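Local coordinates for general odorant-binding protein 28a (Drosophila melanogaster, PDB 6QQ4) that probably binds and carries odorants and pheromones as a secreted protein, at residues 39-45 / 99-105. Where two conformers were deposited one is given. Numbering follows the deposited sequence.
Sequences YAGKCLR and DHCEAAE
Residues 39-45 and 100-105 are helical, and Asp99 is the N-cap of helix 100-117. The short axes approach to 7.4 Å and cross at 77°. Cys101 buries the most surface and faces Cys43, its nearest residue across the helices. Its SG bonds to Cys43 SG at 2.0 Å (chi3 102°, both rotamer m), with CA atoms 4.3 Å apart. Cys101 CB packs 4.0 Å from Tyr39 CZ. Tyr39, rotamer t, donates from OH to Asp99 OD2 at 2.6 Å. Asp99 OD1 caps its own helix, accepting from Glu102 N at 3.1 Å and, weakly, from Cys101 N at 2.8 Å. Lys42, extended as mttt, runs back along its own helix and crosses helix 100-105. Its CG meets Glu105 CB at 3.8 Å. One water accepts from Lys42 NZ (2.5 Å) and donates to Glu102 OE2 (2.8 Å). Glu105 (chi1 t, chi2 p) turns OE1 to Arg45 NH1 in a 3.4 Å salt bridge, whose hydrogen bond is weak. Stronger partners, in the loop before helix 39-52, are Gln34 O for Arg45 and Ala36 N for Glu105. This disulfide, one of three, staples helix 39-52 to helix 100-117, characteristic of the all-helical, six-cysteine PBP/GOBP fold of insect odorant-binding proteins.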
ATOM      1  N   TYR A  39       6.480  -9.368 -10.716  1.00 26.65           N
ATOM      2  CA  TYR A  39       5.088  -9.753 -10.450  1.00 24.83           C
ATOM      3  C   TYR A  39       4.904 -10.208  -9.006  1.00 26.40           C
ATOM      4  O   TYR A  39       3.899  -9.895  -8.364  1.00 28.06           O
ATOM      5  CB  TYR A  39       4.657 -10.858 -11.415  1.00 23.50           C
ATOM      6  CG  TYR A  39       3.215 -11.269 -11.304  1.00 22.90           C
ATOM      7  CD1 TYR A  39       2.197 -10.453 -11.788  1.00 25.78           C
ATOM      8  CD2 TYR A  39       2.869 -12.471 -10.717  1.00 24.45           C
ATOM      9  CE1 TYR A  39       0.881 -10.822 -11.677  1.00 20.47           C
ATOM     10  CE2 TYR A  39       1.564 -12.859 -10.611  1.00 28.54           C
ATOM     11  CZ  TYR A  39       0.572 -12.037 -11.076  1.00 29.75           C
ATOM     12  OH  TYR A  39      -0.727 -12.462 -10.942  1.00 25.14           O
ATOM     13  N   ALA A  40       5.876 -10.969  -8.509  1.00 29.19           N
ATOM     14  CA  ALA A  40       5.865 -11.421  -7.124  1.00 28.16           C
ATOM     15  C   ALA A  40       5.828 -10.235  -6.160  1.00 26.07           C
ATOM     16  O   ALA A  40       5.160 -10.282  -5.131  1.00 25.73           O
ATOM     17  CB  ALA A  40       7.085 -12.293  -6.847  1.00 27.99           C
ATOM     18  N   GLY A  41       6.564  -9.176  -6.492  1.00 24.40           N
ATOM     19  CA  GLY A  41       6.548  -7.962  -5.702  1.00 26.66           C
ATOM     20  C   GLY A  41       5.181  -7.293  -5.735  1.00 24.85           C
ATOM     21  O   GLY A  41       4.737  -6.724  -4.746  1.00 25.30           O
ATOM     22  N   LYS A  42       4.511  -7.346  -6.880  1.00 23.20           N
ATOM     23  CA  LYS A  42       3.118  -6.886  -6.951  1.00 25.82           C
ATOM     24  C   LYS A  42       2.214  -7.751  -6.069  1.00 26.75           C
ATOM     25  O   LYS A  42       1.288  -7.250  -5.395  1.00 27.37           O
ATOM     26  CB  LYS A  42       2.598  -6.931  -8.384  1.00 27.49           C
ATOM     27  CG  LYS A  42       3.328  -6.015  -9.359  1.00 24.23           C
ATOM     28  CD  LYS A  42       2.687  -6.117 -10.741  1.00 21.62           C
ATOM     29  CE  LYS A  42       3.436  -5.275 -11.742  1.00 30.43           C
ATOM     30  NZ  LYS A  42       2.847  -5.458 -13.112  1.00 35.91           N
ATOM     31  N   CYS A  43       2.462  -9.057  -6.088  1.00 23.27           N
ATOM     32  CA  CYS A  43       1.660  -9.946  -5.263  1.00 25.33           C
ATOM     33  C   CYS A  43       2.044  -9.750  -3.782  1.00 26.34           C
ATOM     34  O   CYS A  43       1.205  -9.885  -2.902  1.00 26.88           O
ATOM     35  CB  CYS A  43       1.830 -11.407  -5.690  1.00 28.00           C
ATOM     36  SG  CYS A  43       1.045 -11.838  -7.266  1.00 26.23           S
ATOM     37  N   LEU A  44       3.308  -9.436  -3.508  1.00 26.16           N
ATOM     38  CA  LEU A  44       3.710  -9.140  -2.133  1.00 27.18           C
ATOM     39  C   LEU A  44       2.867  -7.962  -1.643  1.00 29.74           C
ATOM     40  O   LEU A  44       2.236  -8.004  -0.595  1.00 27.41           O
ATOM     41  CB  LEU A  44       5.204  -8.826  -2.038  1.00 30.04           C
ATOM     42  CG  LEU A  44       5.742  -8.357  -0.678  1.00 34.45           C
ATOM     43  CD1 LEU A  44       5.535  -9.429   0.390  1.00 29.15           C
ATOM     44  CD2 LEU A  44       7.208  -7.976  -0.777  1.00 31.58           C
ATOM     45  N   ARG A  45       2.822  -6.921  -2.450  1.00 29.45           N
ATOM     46  CA  ARG A  45       2.048  -5.744  -2.106  1.00 32.09           C
ATOM     47  C   ARG A  45       0.565  -6.026  -1.919  1.00 30.95           C
ATOM     48  O   ARG A  45      -0.051  -5.461  -1.014  1.00 30.12           O
ATOM     49  CB  ARG A  45       2.270  -4.672  -3.163  1.00 27.45           C
ATOM     50  CG  ARG A  45       3.680  -4.120  -3.030  1.00 33.43           C
ATOM     51  CD  ARG A  45       4.169  -3.425  -4.274  1.00 33.67           C
ATOM     52  NE  ARG A  45       5.620  -3.256  -4.228  1.00 33.41           N
ATOM     53  CZ  ARG A  45       6.249  -2.135  -4.569  1.00 37.29           C
ATOM     54  NH1 ARG A  45       5.540  -1.080  -4.986  1.00 32.25           N
ATOM     55  NH2 ARG A  45       7.573  -2.069  -4.487  1.00 26.27           N
ATOM     56  N   ASP A  99      -6.916  -9.103 -11.867  1.00 25.85           N
ATOM     57  CA  ASP A  99      -5.793  -9.705 -11.153  1.00 27.93           C
ATOM     58  C   ASP A  99      -5.453  -8.862  -9.913  1.00 27.47           C
ATOM     59  O   ASP A  99      -5.097  -7.694 -10.041  1.00 28.02           O
ATOM     60  CB  ASP A  99      -4.586  -9.823 -12.091  1.00 24.95           C
ATOM     61  CG  ASP A  99      -3.382 -10.501 -11.438  1.00 25.55           C
ATOM     62  OD1 ASP A  99      -2.992 -10.123 -10.324  1.00 29.52           O
ATOM     63  OD2 ASP A  99      -2.810 -11.411 -12.050  1.00 27.81           O
ATOM     64  N   HIS A 100      -5.555  -9.456  -8.726  1.00 23.76           N
ATOM     65  CA  HIS A 100      -5.419  -8.705  -7.470  1.00 24.63           C
ATOM     66  C   HIS A 100      -3.989  -8.200  -7.233  1.00 26.07           C
ATOM     67  O   HIS A 100      -3.769  -7.156  -6.608  1.00 28.98           O
ATOM     68  CB  HIS A 100      -5.867  -9.573  -6.286  1.00 27.64           C
ATOM     69  CG  HIS A 100      -7.338  -9.877  -6.276  1.00 31.60           C
ATOM     70  ND1 HIS A 100      -7.965 -10.482  -5.208  1.00 32.27           N
ATOM     71  CD2 HIS A 100      -8.306  -9.646  -7.197  1.00 34.76           C
ATOM     72  CE1 HIS A 100      -9.255 -10.620  -5.473  1.00 33.61           C
ATOM     73  NE2 HIS A 100      -9.485 -10.128  -6.678  1.00 31.74           N
ATOM     74  N   CYS A 101      -3.021  -8.948  -7.732  1.00 24.95           N
ATOM     75  CA  CYS A 101      -1.638  -8.537  -7.604  1.00 24.03           C
ATOM     76  C   CYS A 101      -1.422  -7.269  -8.410  1.00 27.92           C
ATOM     77  O   CYS A 101      -0.883  -6.289  -7.896  1.00 25.16           O
ATOM     78  CB  CYS A 101      -0.700  -9.656  -8.059  1.00 25.76           C
ATOM     79  SG  CYS A 101      -0.877 -11.154  -7.091  1.00 27.21           S
ATOM     80  N   GLU A 102      -1.868  -7.293  -9.668  1.00 26.41           N
ATOM     81  CA  GLU A 102      -1.761  -6.123 -10.528  0.55 28.05           C
ATOM     82  C   GLU A 102      -2.674  -4.976 -10.035  1.00 30.57           C
ATOM     83  O   GLU A 102      -2.344  -3.801 -10.204  1.00 29.58           O
ATOM     84  CB  GLU A 102      -2.078  -6.508 -11.982  0.55 28.45           C
ATOM     85  CG  GLU A 102      -0.974  -7.366 -12.611  0.55 29.08           C
ATOM     86  CD  GLU A 102      -1.328  -7.959 -13.975  0.55 31.08           C
ATOM     87  OE1 GLU A 102      -2.514  -7.993 -14.353  0.55 28.62           O
ATOM     88  OE2 GLU A 102      -0.393  -8.390 -14.680  0.55 32.27           O
ATOM     89  N   ALA A 103      -3.797  -5.313  -9.417  1.00 27.70           N
ATOM     90  CA  ALA A 103      -4.677  -4.272  -8.875  1.00 31.18           C
ATOM     91  C   ALA A 103      -4.016  -3.553  -7.700  1.00 26.93           C
ATOM     92  O   ALA A 103      -4.139  -2.327  -7.577  1.00 27.92           O
ATOM     93  CB  ALA A 103      -5.994  -4.851  -8.457  1.00 28.16           C
ATOM     94  N   ALA A 104      -3.323  -4.308  -6.845  1.00 26.94           N
ATOM     95  CA  ALA A 104      -2.607  -3.723  -5.706  1.00 25.99           C
ATOM     96  C   ALA A 104      -1.558  -2.728  -6.181  1.00 25.15           C
ATOM     97  O   ALA A 104      -1.403  -1.652  -5.602  1.00 24.65           O
ATOM     98  CB  ALA A 104      -1.965  -4.787  -4.865  1.00 23.53           C
ATOM     99  N   GLU A 105      -0.869  -3.061  -7.263  1.00 29.07           N
ATOM    100  CA  GLU A 105       0.169  -2.179  -7.777  1.00 25.17           C
ATOM    101  C   GLU A 105      -0.386  -0.941  -8.492  1.00 26.78           C
ATOM    102  O   GLU A 105       0.228   0.128  -8.466  1.00 26.51           O
ATOM    103  CB  GLU A 105       1.092  -2.953  -8.720  1.00 30.90           C
ATOM    104  CG  GLU A 105       2.288  -2.180  -9.190  1.00 27.74           C
ATOM    105  CD  GLU A 105       3.175  -1.697  -8.044  1.00 32.91           C
ATOM    106  OE1 GLU A 105       2.988  -2.154  -6.904  1.00 31.18           O
ATOM    107  OE2 GLU A 105       4.088  -0.878  -8.291  1.00 33.12           O
TER
HETATM  108  O   HOH W   1       2.184  -7.371 -14.626  1.00 38.25           O